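Translation initiation factor eIF-2B (Pyrococcus horikoshii, PDB 1VB5) probably takes part in the exchange of GDP bound to initiation factor 2 for GTP, as the regulatory subunit of archaeal initiation factor 2B. Local coordinates at residues B[43-48]-B[74-79]; B[31-36]-B[80-85]; B[174-179]-B[208-213]; B[111-116]-B[134-139]. All coordinates share one frame; numbering follows the deposited sequence.

Contact 1: B[43-48]-B[74-79]; sequences LLEDAI and VTNRRD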
loop_
_atom_site.group_PDB
_atom_site.type_symbol
_atom_site.label_atom_id
_atom_site.label_comp_id
_atom_site.label_asym_id
_atom_site.label_seq_id
_atom_site.Cartn_x
_atom_site.Cartn_y
_atom_site.Cartn_z
ATOM N N LEU B 43 42.019 -22.510 12.276
ATOM C CA LEU B 43 40.780 -21.985 12.848
ATOM C C LEU B 43 39.748 -21.660 11.772
ATOM O O LEU B 43 38.622 -21.264 12.078
ATOM C CB LEU B 43 41.070 -20.719 13.657
ATOM C CG LEU B 43 41.966 -20.849 14.889
ATOM C CD1 LEU B 43 42.179 -19.474 15.498
ATOM C CD2 LEU B 43 41.332 -21.791 15.897
ATOM N N LEU B 44 40.138 -21.846 10.516
ATOM C CA LEU B 44 39.283 -21.537 9.380
ATOM C C LEU B 44 37.969 -22.313 9.291
ATOM O O LEU B 44 36.915 -21.723 9.057
ATOM C CB LEU B 44 40.072 -21.722 8.082
ATOM C CG LEU B 44 39.546 -20.937 6.880
ATOM C CD1 LEU B 44 39.578 -19.446 7.204
ATOM C CD2 LEU B 44 40.393 -21.237 5.647
ATOM N N GLU B 45 38.026 -23.626 9.482
ATOM C CA GLU B 45 36.825 -24.450 9.386
ATOM C C GLU B 45 35.688 -24.059 10.325
ATOM O O GLU B 45 34.545 -23.935 9.887
ATOM C CB GLU B 45 37.184 -25.923 9.578
ATOM C CG GLU B 45 38.053 -26.475 8.459
ATOM C CD GLU B 45 38.506 -27.898 8.713
ATOM O OE1 GLU B 45 37.656 -28.812 8.688
ATOM O OE2 GLU B 45 39.718 -28.098 8.944
ATOM N N ASP B 46 35.982 -23.870 11.607
ATOM C CA ASP B 46 34.932 -23.491 12.552
ATOM C C ASP B 46 34.424 -22.078 12.291
ATOM O O ASP B 46 33.235 -21.799 12.456
ATOM C CB ASP B 46 35.427 -23.592 14.000
ATOM C CG ASP B 46 35.745 -25.016 14.410
ATOM O OD1 ASP B 46 35.070 -25.946 13.916
ATOM O OD2 ASP B 46 36.660 -25.205 15.240
ATOM N N ALA B 47 35.325 -21.190 11.886
ATOM C CA ALA B 47 34.956 -19.810 11.599
ATOM C C ALA B 47 33.983 -19.755 10.424
ATOM O O ALA B 47 33.060 -18.945 10.412
ATOM C CB ALA B 47 36.191 -18.994 11.286
ATOM N N ILE B 48 34.201 -20.615 9.436
ATOM C CA ILE B 48 33.334 -20.660 8.266
ATOM C C ILE B 48 31.948 -21.168 8.670
ATOM O O ILE B 48 30.930 -20.718 8.145
ATOM C CB ILE B 48 33.932 -21.569 7.169
ATOM C CG1 ILE B 48 35.286 -21.006 6.720
ATOM C CG2 ILE B 48 32.986 -21.653 5.979
ATOM C CD1 ILE B 48 35.999 -21.851 5.685
ATOM N N VAL B 74 33.402 -25.806 3.850
ATOM C CA VAL B 74 33.991 -25.811 5.179
ATOM C C VAL B 74 35.352 -26.460 4.935
ATOM O O VAL B 74 35.470 -27.685 4.866
ATOM C CB VAL B 74 33.161 -26.662 6.160
ATOM C CG1 VAL B 74 33.860 -26.733 7.509
ATOM C CG2 VAL B 74 31.770 -26.058 6.322
ATOM N N THR B 75 36.369 -25.622 4.774
ATOM C CA THR B 75 37.719 -26.091 4.489
ATOM C C THR B 75 38.749 -25.327 5.310
ATOM O O THR B 75 38.440 -24.289 5.900
ATOM C CB THR B 75 38.039 -25.889 2.996
ATOM O OG1 THR B 75 39.355 -26.372 2.704
ATOM C CG2 THR B 75 37.962 -24.413 2.644
ATOM N N ASN B 76 39.974 -25.845 5.351
ATOM C CA ASN B 76 41.055 -25.186 6.077
ATOM C C ASN B 76 41.995 -24.530 5.072
ATOM O O ASN B 76 43.044 -24.000 5.442
ATOM C CB ASN B 76 41.838 -26.186 6.938
ATOM C CG ASN B 76 42.345 -27.378 6.142
ATOM O OD1 ASN B 76 42.841 -27.234 5.022
ATOM N ND2 ASN B 76 42.234 -28.566 6.727
ATOM N N ARG B 77 41.608 -24.568 3.801
ATOM C CA ARG B 77 42.407 -23.985 2.732
ATOM C C ARG B 77 42.047 -22.539 2.393
ATOM O O ARG B 77 41.030 -22.264 1.757
ATOM C CB ARG B 77 42.299 -24.837 1.465
ATOM C CG ARG B 77 43.122 -26.106 1.505
ATOM C CD ARG B 77 43.788 -26.327 0.158
ATOM N NE ARG B 77 42.975 -27.143 -0.732
ATOM C CZ ARG B 77 43.098 -27.154 -2.052
ATOM N NH1 ARG B 77 43.999 -26.388 -2.649
ATOM N NH2 ARG B 77 42.317 -27.934 -2.779
ATOM N N ARG B 78 42.914 -21.625 2.808
ATOM C CA ARG B 78 42.737 -20.202 2.570
ATOM C C ARG B 78 42.412 -19.927 1.111
ATOM O O ARG B 78 41.419 -19.270 0.796
ATOM C CB ARG B 78 44.019 -19.455 2.946
ATOM C CG ARG B 78 43.918 -17.939 2.883
ATOM C CD ARG B 78 45.268 -17.288 3.160
ATOM N NE ARG B 78 45.955 -17.899 4.300
ATOM C CZ ARG B 78 45.468 -17.948 5.538
ATOM N NH1 ARG B 78 44.283 -17.418 5.812
ATOM N NH2 ARG B 78 46.165 -18.532 6.504
ATOM N N ASP B 79 43.263 -20.432 0.225
ATOM C CA ASP B 79 43.093 -20.235 -1.207
ATOM C C ASP B 79 41.764 -20.773 -1.748
ATOM O O ASP B 79 41.241 -20.256 -2.734
ATOM C CB ASP B 79 44.263 -20.879 -1.956
ATOM C CG ASP B 79 44.442 -22.344 -1.607
ATOM O OD1 ASP B 79 44.665 -22.651 -0.417
ATOM O OD2 ASP B 79 44.357 -23.191 -2.525
#
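Leu44 and Glu45, on the first turns of helix 41-58, face the backbone of Asn76 and Thr75, with the CA atoms of Leu44 and Asn76 5.2 Å apart. Thr75 O is the common target of three side chains. Glu45 CG comes to 3.4 Å from Thr75 O. Ile48 CD1 is 3.5 Å from Thr75 O, and Leu44 CD2 is about as near. These are carbon contacts, not hydrogen bonds. Leu44 CD2 also rests on the backbone from Asn76 to Arg78. Glu45 and Asn76 lie side by side and point the same way. A weak hydrogen bond runs from Asn76 ND2 to Glu45 OE2 at 3.4 Å, with the carboxylate and amide planes 74° apart. At the other end of the loop, Val74 CG1 sits 3.7 Å from Glu45 O. The loop also braces itself. Thr75 OG1 accepts from Arg77 N at 3.1 Å, which makes an ST turn. Arg77 is the N-cap residue of helix 78-106, and its NH1 forms a salt bridge with Asp79 OD2. The loop leads into helix 78-106 beside helix 41-58. Leu44 and Ile48 both reach Leu81 of helix 78-106, and Ile48 also touches Phe32 and Leu35 of helix 21-38. Arg78 NH1 bonds to Ala36 O and Leu39 O, at and just after the end of helix 21-38.

Contact 2: B[31-36]-B[80-85]; sequences AFLTLA and ILKSRA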
loop_
_atom_site.group_PDB
_atom_site.type_symbol
_atom_site.label_atom_id
_atom_site.label_comp_id
_atom_site.label_asym_id
_atom_site.label_seq_id
_atom_site.Cartn_x
_atom_site.Cartn_y
_atom_site.Cartn_z
ATOM N N ALA B 31 32.551 -10.780 3.417
ATOM C CA ALA B 31 32.776 -11.259 4.774
ATOM C C ALA B 31 33.679 -12.488 4.741
ATOM O O ALA B 31 34.629 -12.592 5.518
ATOM C CB ALA B 31 31.449 -11.603 5.437
ATOM N N PHE B 32 33.380 -13.419 3.840
ATOM C CA PHE B 32 34.183 -14.630 3.725
ATOM C C PHE B 32 35.584 -14.324 3.198
ATOM O O PHE B 32 36.551 -14.938 3.634
ATOM C CB PHE B 32 33.489 -15.663 2.830
ATOM C CG PHE B 32 32.313 -16.336 3.483
ATOM C CD1 PHE B 32 31.018 -15.868 3.276
ATOM C CD2 PHE B 32 32.503 -17.428 4.322
ATOM C CE1 PHE B 32 29.928 -16.479 3.897
ATOM C CE2 PHE B 32 31.423 -18.046 4.949
ATOM C CZ PHE B 32 30.131 -17.569 4.735
ATOM N N LEU B 33 35.687 -13.377 2.267
ATOM C CA LEU B 33 36.981 -12.985 1.711
ATOM C C LEU B 33 37.833 -12.364 2.809
ATOM O O LEU B 33 39.058 -12.505 2.817
ATOM C CB LEU B 33 36.802 -11.972 0.576
ATOM C CG LEU B 33 36.342 -12.526 -0.771
ATOM C CD1 LEU B 33 36.064 -11.378 -1.729
ATOM C CD2 LEU B 33 37.416 -13.446 -1.333
ATOM N N THR B 34 37.167 -11.674 3.730
ATOM C CA THR B 34 37.825 -11.027 4.856
ATOM C C THR B 34 38.299 -12.085 5.847
ATOM O O THR B 34 39.404 -12.006 6.378
ATOM C CB THR B 34 36.855 -10.058 5.571
ATOM O OG1 THR B 34 36.544 -8.967 4.696
ATOM C CG2 THR B 34 37.473 -9.520 6.856
ATOM N N LEU B 35 37.449 -13.075 6.088
ATOM C CA LEU B 35 37.768 -14.158 7.006
ATOM C C LEU B 35 39.072 -14.846 6.586
ATOM O O LEU B 35 39.877 -15.244 7.431
ATOM C CB LEU B 35 36.625 -15.173 7.006
ATOM C CG LEU B 35 36.642 -16.270 8.069
ATOM C CD1 LEU B 35 36.434 -15.649 9.439
ATOM C CD2 LEU B 35 35.544 -17.279 7.777
ATOM N N ALA B 36 39.273 -14.973 5.277
ATOM C CA ALA B 36 40.459 -15.619 4.720
ATOM C C ALA B 36 41.757 -14.833 4.921
ATOM O O ALA B 36 42.847 -15.376 4.732
ATOM C CB ALA B 36 40.247 -15.889 3.232
ATOM N N ILE B 80 41.220 -21.810 -1.117
ATOM C CA ILE B 80 39.947 -22.363 -1.575
ATOM C C ILE B 80 38.817 -21.425 -1.144
ATOM O O ILE B 80 37.968 -21.044 -1.952
ATOM C CB ILE B 80 39.684 -23.770 -0.989
ATOM C CG1 ILE B 80 40.759 -24.754 -1.468
ATOM C CG2 ILE B 80 38.299 -24.259 -1.411
ATOM C CD1 ILE B 80 40.753 -25.022 -2.970
ATOM N N LEU B 81 38.821 -21.053 0.132
ATOM C CA LEU B 81 37.812 -20.152 0.671
ATOM C C LEU B 81 37.719 -18.901 -0.193
ATOM O O LEU B 81 36.635 -18.519 -0.635
ATOM C CB LEU B 81 38.166 -19.762 2.107
ATOM C CG LEU B 81 37.294 -18.703 2.788
ATOM C CD1 LEU B 81 35.820 -19.052 2.642
ATOM C CD2 LEU B 81 37.681 -18.605 4.253
ATOM N N LYS B 82 38.865 -18.272 -0.432
ATOM C CA LYS B 82 38.927 -17.066 -1.242
ATOM C C LYS B 82 38.403 -17.307 -2.648
ATOM O O LYS B 82 37.565 -16.554 -3.152
ATOM C CB LYS B 82 40.369 -16.553 -1.330
ATOM C CG LYS B 82 40.553 -15.426 -2.344
ATOM C CD LYS B 82 41.990 -14.925 -2.402
ATOM C CE LYS B 82 42.128 -13.776 -3.397
ATOM N NZ LYS B 82 43.508 -13.209 -3.435
ATOM N N SER B 83 38.906 -18.360 -3.282
ATOM C CA SER B 83 38.508 -18.689 -4.643
ATOM C C SER B 83 37.000 -18.906 -4.792
ATOM O O SER B 83 36.400 -18.459 -5.764
ATOM C CB SER B 83 39.259 -19.932 -5.120
ATOM O OG SER B 83 38.991 -20.177 -6.489
ATOM N N ARG B 84 36.391 -19.597 -3.835
ATOM C CA ARG B 84 34.960 -19.853 -3.906
ATOM C C ARG B 84 34.150 -18.570 -3.727
ATOM O O ARG B 84 33.158 -18.359 -4.425
ATOM C CB ARG B 84 34.556 -20.895 -2.860
ATOM C CG ARG B 84 35.112 -22.289 -3.154
ATOM C CD ARG B 84 34.436 -22.924 -4.362
ATOM N NE ARG B 84 33.054 -23.291 -4.061
ATOM C CZ ARG B 84 32.213 -23.855 -4.924
ATOM N NH1 ARG B 84 32.603 -24.125 -6.165
ATOM N NH2 ARG B 84 30.977 -24.158 -4.540
ATOM N N ALA B 85 34.569 -17.710 -2.804
ATOM C CA ALA B 85 33.852 -16.461 -2.579
ATOM C C ALA B 85 33.886 -15.597 -3.838
ATOM O O ALA B 85 32.874 -15.023 -4.234
ATOM C CB ALA B 85 34.456 -15.709 -1.404
#
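Leu81 reaches across to Phe32 and Ala36 in the buried centre of the contact. Leu81 CG is anti to the backbone N (chi1 174°), which brings it to 4.1 Å from Ala36 CB. Leu81 CD2 lies 3.9 Å from Ala36 CB and also approaches Phe32 O. The other branch, Leu81 CD1, is 4.1 Å from Phe32 CD2, and the two side chains cross at about a right angle. One turn further on, Ala85 CB packs on Leu33 CD2 at 3.7 Å. The segment axes come within 8.7 Å, nearly antiparallel at 161°, and the small Ala36 and Ala85 are consistent with this. The solvent side is different. There Leu33 CD2 lies 3.6 Å from Lys82 O and 3.8 Å from Lys82 CG. Only this start of the lysine chain meets helix 21-38, and the rest extends away from it. The side chains meet by apolar contact, with no hydrogen bond between the segments. The pair belongs to the bundle of helices in the N-terminal part of the chain. Helix 41-58 closes the buried side, where Leu51 and Val55 touch Phe32, and Ala47 touches Leu35. Helix 4-14 meets Thr34 of helix 21-38.

Contact 3: B[174-179]-B[208-213]; sequences FCREAS and HENAIP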
loop_
_atom_site.group_PDB
_atom_site.type_symbol
_atom_site.label_atom_id
_atom_site.label_comp_id
_atom_site.label_asym_id
_atom_site.label_seq_id
_atom_site.Cartn_x
_atom_site.Cartn_y
_atom_site.Cartn_z
ATOM N N PHE B 174 -3.236 2.013 -10.348
ATOM C CA PHE B 174 -2.348 2.008 -11.497
ATOM C C PHE B 174 -2.053 0.691 -12.239
ATOM O O PHE B 174 -1.540 0.768 -13.352
ATOM C CB PHE B 174 -1.033 2.715 -11.141
ATOM C CG PHE B 174 -1.179 4.205 -10.960
ATOM C CD1 PHE B 174 -1.616 4.738 -9.750
ATOM C CD2 PHE B 174 -0.906 5.074 -12.014
ATOM C CE1 PHE B 174 -1.780 6.118 -9.588
ATOM C CE2 PHE B 174 -1.065 6.458 -11.865
ATOM C CZ PHE B 174 -1.503 6.980 -10.648
ATOM N N CYS B 175 -2.343 -0.496 -11.677
ATOM C CA CYS B 175 -2.077 -1.731 -12.455
ATOM C C CYS B 175 -2.886 -1.473 -13.730
ATOM O O CYS B 175 -2.439 -1.773 -14.837
ATOM C CB CYS B 175 -2.586 -3.057 -11.791
ATOM S SG CYS B 175 -1.476 -4.073 -10.711
ATOM N N ARG B 176 -4.066 -0.881 -13.546
ATOM C CA ARG B 176 -4.978 -0.535 -14.636
ATOM C C ARG B 176 -4.295 0.123 -15.836
ATOM O O ARG B 176 -4.590 -0.211 -16.981
ATOM C CB ARG B 176 -6.073 0.406 -14.112
ATOM C CG ARG B 176 -7.281 -0.312 -13.521
ATOM C CD ARG B 176 -8.065 0.553 -12.539
ATOM N NE ARG B 176 -8.278 1.917 -13.015
ATOM C CZ ARG B 176 -9.091 2.795 -12.431
ATOM N NH1 ARG B 176 -9.778 2.455 -11.348
ATOM N NH2 ARG B 176 -9.214 4.019 -12.927
ATOM N N GLU B 177 -3.392 1.060 -15.568
ATOM C CA GLU B 177 -2.683 1.773 -16.625
ATOM C C GLU B 177 -1.508 0.963 -17.177
ATOM O O GLU B 177 -1.098 1.149 -18.318
ATOM C CB GLU B 177 -2.157 3.109 -16.086
ATOM C CG GLU B 177 -3.168 3.893 -15.262
ATOM C CD GLU B 177 -4.316 4.443 -16.091
ATOM O OE1 GLU B 177 -5.299 4.932 -15.490
ATOM O OE2 GLU B 177 -4.232 4.398 -17.341
ATOM N N ALA B 178 -0.965 0.072 -16.356
ATOM C CA ALA B 178 0.179 -0.737 -16.759
ATOM C C ALA B 178 -0.190 -1.781 -17.794
ATOM O O ALA B 178 -1.353 -2.159 -17.911
ATOM C CB ALA B 178 0.788 -1.418 -15.539
ATOM N N SER B 179 0.806 -2.240 -18.544
ATOM C CA SER B 179 0.597 -3.271 -19.553
ATOM C C SER B 179 1.352 -4.522 -19.102
ATOM O O SER B 179 1.160 -5.615 -19.644
ATOM C CB SER B 179 1.131 -2.812 -20.907
ATOM O OG SER B 179 2.530 -2.598 -20.843
ATOM N N HIS B 208 -3.777 -9.255 -11.410
ATOM C CA HIS B 208 -4.492 -10.447 -11.874
ATOM C C HIS B 208 -5.948 -10.075 -12.173
ATOM O O HIS B 208 -6.542 -10.526 -13.154
ATOM C CB HIS B 208 -4.468 -11.543 -10.805
ATOM C CG HIS B 208 -5.408 -12.679 -11.079
ATOM N ND1 HIS B 208 -5.142 -13.665 -12.007
ATOM C CD2 HIS B 208 -6.621 -12.980 -10.551
ATOM C CE1 HIS B 208 -6.145 -14.524 -12.037
ATOM N NE2 HIS B 208 -7.055 -14.131 -11.163
ATOM N N GLU B 209 -6.515 -9.238 -11.315
ATOM C CA GLU B 209 -7.896 -8.802 -11.466
ATOM C C GLU B 209 -8.075 -7.987 -12.740
ATOM O O GLU B 209 -9.113 -8.061 -13.396
ATOM C CB GLU B 209 -8.302 -7.966 -10.251
ATOM C CG GLU B 209 -9.736 -8.139 -9.838
ATOM C CD GLU B 209 -10.121 -9.598 -9.658
ATOM O OE1 GLU B 209 -9.394 -10.340 -8.963
ATOM O OE2 GLU B 209 -11.164 -9.999 -10.212
ATOM N N ASN B 210 -7.048 -7.224 -13.100
ATOM C CA ASN B 210 -7.101 -6.387 -14.295
ATOM C C ASN B 210 -6.396 -6.999 -15.512
ATOM O O ASN B 210 -6.126 -6.303 -16.494
ATOM C CB ASN B 210 -6.507 -5.002 -13.978
ATOM C CG ASN B 210 -7.357 -4.213 -12.977
ATOM O OD1 ASN B 210 -8.434 -3.716 -13.318
ATOM N ND2 ASN B 210 -6.883 -4.112 -11.732
ATOM N N ALA B 211 -6.105 -8.297 -15.446
ATOM C CA ALA B 211 -5.445 -8.997 -16.550
ATOM C C ALA B 211 -4.151 -8.331 -17.014
ATOM O O ALA B 211 -3.986 -7.998 -18.186
ATOM C CB ALA B 211 -6.408 -9.132 -17.729
ATOM N N ILE B 212 -3.237 -8.139 -16.077
ATOM C CA ILE B 212 -1.944 -7.546 -16.367
ATOM C C ILE B 212 -0.892 -8.598 -16.025
ATOM O O ILE B 212 -0.759 -8.999 -14.871
ATOM C CB ILE B 212 -1.725 -6.278 -15.513
ATOM C CG1 ILE B 212 -2.742 -5.219 -15.934
ATOM C CG2 ILE B 212 -0.309 -5.741 -15.701
ATOM C CD1 ILE B 212 -3.144 -4.319 -14.821
ATOM N N PRO B 213 -0.153 -9.080 -17.034
ATOM C CA PRO B 213 0.877 -10.093 -16.781
ATOM C C PRO B 213 1.873 -9.667 -15.719
ATOM O O PRO B 213 2.482 -8.600 -15.800
ATOM C CB PRO B 213 1.507 -10.324 -18.162
ATOM C CG PRO B 213 1.056 -9.142 -18.987
ATOM C CD PRO B 213 -0.305 -8.819 -18.473
#
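Ile212 has the most surface buried here, and its side chain points into the turn that follows helix 171-175. Its CG1, anti to the carbonyl carbon (chi1 -66°), is thereby set 3.9 Å from Ala178 O. The second branch, Ile212 CG2, packs 4.0 Å from Ser179 C. The tip, CD1, is directed at Cys175, but it is modelled too close to that residue, and its exact place is doubtful. An alanine in place of Ile212 would probably open a gap beside Ala178 O and Ser179 C, leaving the turn with less cover. Cys175 is next in buried surface. Its CB turns toward Ile212, while its SG forms the disulfide with Cys207 of helix 200-209, so a covalent link lies beside the apolar contact. Asn210 adds a contact at the rim, where its OD1 is 3.6 Å from Arg176 CG. Asn210 ND2 is held by Ala206 O in the last turn of helix 200-209. At the far end, Pro213 CG rests 3.6 Å from Ser179 O. Ser179 OG bonds to Val112 N, and a backbone bond also joins Ser179 to Val112, tying this turn to strand 111-115. Tyr201 of the second subunit packs on Glu209 and Asn210. Helix 200-209 ends in a Schellman motif, with Ala211 at positive phi as its C-prime residue, Ile212 N bonded to Cys207 O, and a weak bond from Ala211 N to His208 O. Both segments lead from a helix to the N-terminal ends of two interior parallel strands, 180-183 and 214-217, consistent with a Rossmann-like fold.

Contact 4: B[111-116]-B[134-139]; sequences DVIITH and KRFKVI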
loop_
_atom_site.group_PDB
_atom_site.type_symbol
_atom_site.label_atom_id
_atom_site.label_comp_id
_atom_site.label_asym_id
_atom_site.label_seq_id
_atom_site.Cartn_x
_atom_site.Cartn_y
_atom_site.Cartn_z
ATOM N N ASP B 111 5.182 -0.350 -23.796
ATOM C CA ASP B 111 4.835 -0.871 -22.473
ATOM C C ASP B 111 4.816 0.203 -21.390
ATOM O O ASP B 111 5.510 1.218 -21.476
ATOM C CB ASP B 111 5.846 -1.933 -22.016
ATOM C CG ASP B 111 5.390 -3.360 -22.283
ATOM O OD1 ASP B 111 4.169 -3.634 -22.302
ATOM O OD2 ASP B 111 6.276 -4.225 -22.443
ATOM N N VAL B 112 4.004 -0.037 -20.369
ATOM C CA VAL B 112 3.946 0.824 -19.201
ATOM C C VAL B 112 4.208 -0.199 -18.103
ATOM O O VAL B 112 3.352 -1.025 -17.793
ATOM C CB VAL B 112 2.573 1.473 -19.002
ATOM C CG1 VAL B 112 2.538 2.185 -17.646
ATOM C CG2 VAL B 112 2.310 2.485 -20.124
ATOM N N ILE B 113 5.413 -0.232 -17.646
ATOM C CA ILE B 113 5.852 -1.182 -16.628
ATOM C C ILE B 113 5.624 -0.683 -15.203
ATOM O O ILE B 113 6.042 0.416 -14.851
ATOM C CB ILE B 113 7.359 -1.487 -16.787
ATOM C CG1 ILE B 113 7.661 -1.899 -18.231
ATOM C CG2 ILE B 113 7.779 -2.587 -15.819
ATOM C CD1 ILE B 113 9.155 -1.940 -18.554
ATOM N N ILE B 114 4.958 -1.487 -14.385
ATOM C CA ILE B 114 4.729 -1.101 -13.002
ATOM C C ILE B 114 5.564 -2.030 -12.140
ATOM O O ILE B 114 5.682 -3.226 -12.432
ATOM C CB ILE B 114 3.233 -1.206 -12.601
ATOM C CG1 ILE B 114 3.039 -0.654 -11.187
ATOM C CG2 ILE B 114 2.767 -2.650 -12.662
ATOM C CD1 ILE B 114 1.584 -0.378 -10.824
ATOM N N THR B 115 6.163 -1.477 -11.092
ATOM C CA THR B 115 6.997 -2.266 -10.205
ATOM C C THR B 115 6.829 -1.758 -8.779
ATOM O O THR B 115 6.166 -0.744 -8.551
ATOM C CB THR B 115 8.498 -2.193 -10.633
ATOM O OG1 THR B 115 9.262 -3.147 -9.880
ATOM C CG2 THR B 115 9.060 -0.793 -10.408
ATOM N N HIS B 116 7.436 -2.461 -7.828
ATOM C CA HIS B 116 7.330 -2.114 -6.414
ATOM C C HIS B 116 8.692 -2.317 -5.756
ATOM O O HIS B 116 9.435 -3.221 -6.130
ATOM C CB HIS B 116 6.258 -3.008 -5.761
ATOM C CG HIS B 116 6.133 -2.847 -4.276
ATOM N ND1 HIS B 116 5.898 -1.631 -3.672
ATOM C CD2 HIS B 116 6.193 -3.758 -3.275
ATOM C CE1 HIS B 116 5.821 -1.799 -2.364
ATOM N NE2 HIS B 116 5.995 -3.079 -2.096
ATOM N N LYS B 134 13.935 0.340 -26.894
ATOM C CA LYS B 134 12.521 0.071 -26.673
ATOM C C LYS B 134 11.927 1.275 -25.950
ATOM O O LYS B 134 12.542 1.817 -25.038
ATOM C CB LYS B 134 12.336 -1.209 -25.850
ATOM C CG LYS B 134 12.546 -2.463 -26.683
ATOM C CD LYS B 134 12.410 -3.737 -25.887
ATOM C CE LYS B 134 12.522 -4.949 -26.818
ATOM N NZ LYS B 134 12.537 -6.240 -26.075
ATOM N N ARG B 135 10.750 1.716 -26.380
ATOM C CA ARG B 135 10.110 2.860 -25.743
ATOM C C ARG B 135 9.084 2.387 -24.731
ATOM O O ARG B 135 8.221 1.561 -25.045
ATOM C CB ARG B 135 9.425 3.762 -26.779
ATOM C CG ARG B 135 10.384 4.531 -27.684
ATOM C CD ARG B 135 10.724 3.749 -28.939
ATOM N NE ARG B 135 9.996 4.230 -30.115
ATOM C CZ ARG B 135 8.670 4.258 -30.235
ATOM N NH1 ARG B 135 7.896 3.832 -29.243
ATOM N NH2 ARG B 135 8.113 4.707 -31.354
ATOM N N PHE B 136 9.178 2.916 -23.515
ATOM C CA PHE B 136 8.262 2.538 -22.453
ATOM C C PHE B 136 8.316 3.540 -21.309
ATOM O O PHE B 136 9.175 4.425 -21.283
ATOM C CB PHE B 136 8.619 1.139 -21.944
ATOM C CG PHE B 136 10.030 1.021 -21.433
ATOM C CD1 PHE B 136 10.346 1.384 -20.131
ATOM C CD2 PHE B 136 11.048 0.559 -22.266
ATOM C CE1 PHE B 136 11.655 1.290 -19.660
ATOM C CE2 PHE B 136 12.361 0.461 -21.807
ATOM C CZ PHE B 136 12.666 0.827 -20.502
ATOM N N LYS B 137 7.386 3.395 -20.370
ATOM C CA LYS B 137 7.309 4.259 -19.201
ATOM C C LYS B 137 7.233 3.345 -17.989
ATOM O O LYS B 137 6.778 2.204 -18.089
ATOM C CB LYS B 137 6.052 5.138 -19.252
ATOM C CG LYS B 137 5.942 6.016 -20.489
ATOM C CD LYS B 137 4.602 6.745 -20.534
ATOM C CE LYS B 137 4.402 7.455 -21.872
ATOM N NZ LYS B 137 3.063 8.116 -21.967
ATOM N N VAL B 138 7.666 3.847 -16.843
ATOM C CA VAL B 138 7.642 3.056 -15.631
ATOM C C VAL B 138 6.826 3.702 -14.514
ATOM O O VAL B 138 6.883 4.910 -14.301
ATOM C CB VAL B 138 9.071 2.812 -15.104
ATOM C CG1 VAL B 138 9.027 1.951 -13.848
ATOM C CG2 VAL B 138 9.914 2.147 -16.181
ATOM N N ILE B 139 6.052 2.880 -13.817
ATOM C CA ILE B 139 5.265 3.338 -12.686
ATOM C C ILE B 139 5.875 2.577 -11.527
ATOM O O ILE B 139 5.989 1.351 -11.576
ATOM C CB ILE B 139 3.765 2.970 -12.830
ATOM C CG1 ILE B 139 3.187 3.631 -14.085
ATOM C CG2 ILE B 139 3.001 3.428 -11.597
ATOM C CD1 ILE B 139 1.791 3.163 -14.457
#
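Ile113 O takes the shortest hydrogen bond between the two strands, from Ile139 N at 2.7 Å with an N-H...O angle of 167°. The strands are the two arms of a beta-alpha-beta crossover through helix 120-131 and lie side by side in the parallel sheet of the Rossmann-like domain. The ladder continues with Ile113 N to Lys137 O at 2.8 Å, Thr115 N to Ile139 O at 2.9 Å, and Lys137 N to Asp111 O at 3.1 Å. On one face of the sheet, Ile139 packs against Val112 and Ile114. Its CG1 is anti to the carbonyl carbon (chi1 -61°), on the side of Val112. Ile139 CD1 beyond it meets Val112 CG1 tightly at 3.4 Å. The other branch, Ile139 CG2, lies 4.1 Å from Ile114 CD1. Phe174 of helix 171-175 covers Ile114 and Ile139. An alanine at Ile139 would probably leave Val112 CG1 and Ile114 CD1 without these partners and open a gap between them. The other face carries Ile113, Phe136 and Val138, and helix 120-131 packs on Phe136. Thr115 OG1 is bonded to Ile182 O of strand 180-183. The Phe136 ring has Val138 CG2 in plane at its edge, and Phe136 CD1 lies 3.9 Å from Ile113 CD1.

From the N terminus, contact 2 opens first at helix 21-38. Contact 1 then joins helix 41-58 to the start of helix 78-106, and contact 2 closes a few residues later on that same helix. Contact 1 thus lies within the span of contact 2. The two touch where Leu44 packs on Leu81, and Ala47 and Ile48 on Leu35. Helix 78-106 then leads to strand 111-115, where contact 4 opens. It closes at strand 136-141, after helix 120-131. Contact 3 follows in series, bringing the ends of helices 171-175 and 200-209 together. Contacts 3 and 4 meet where Ser179 N bonds to Val112 O, with Ala178 packed on Ile114. Contacts 1 and 2 lie on the opposite side of the chain's centre from contacts 3 and 4.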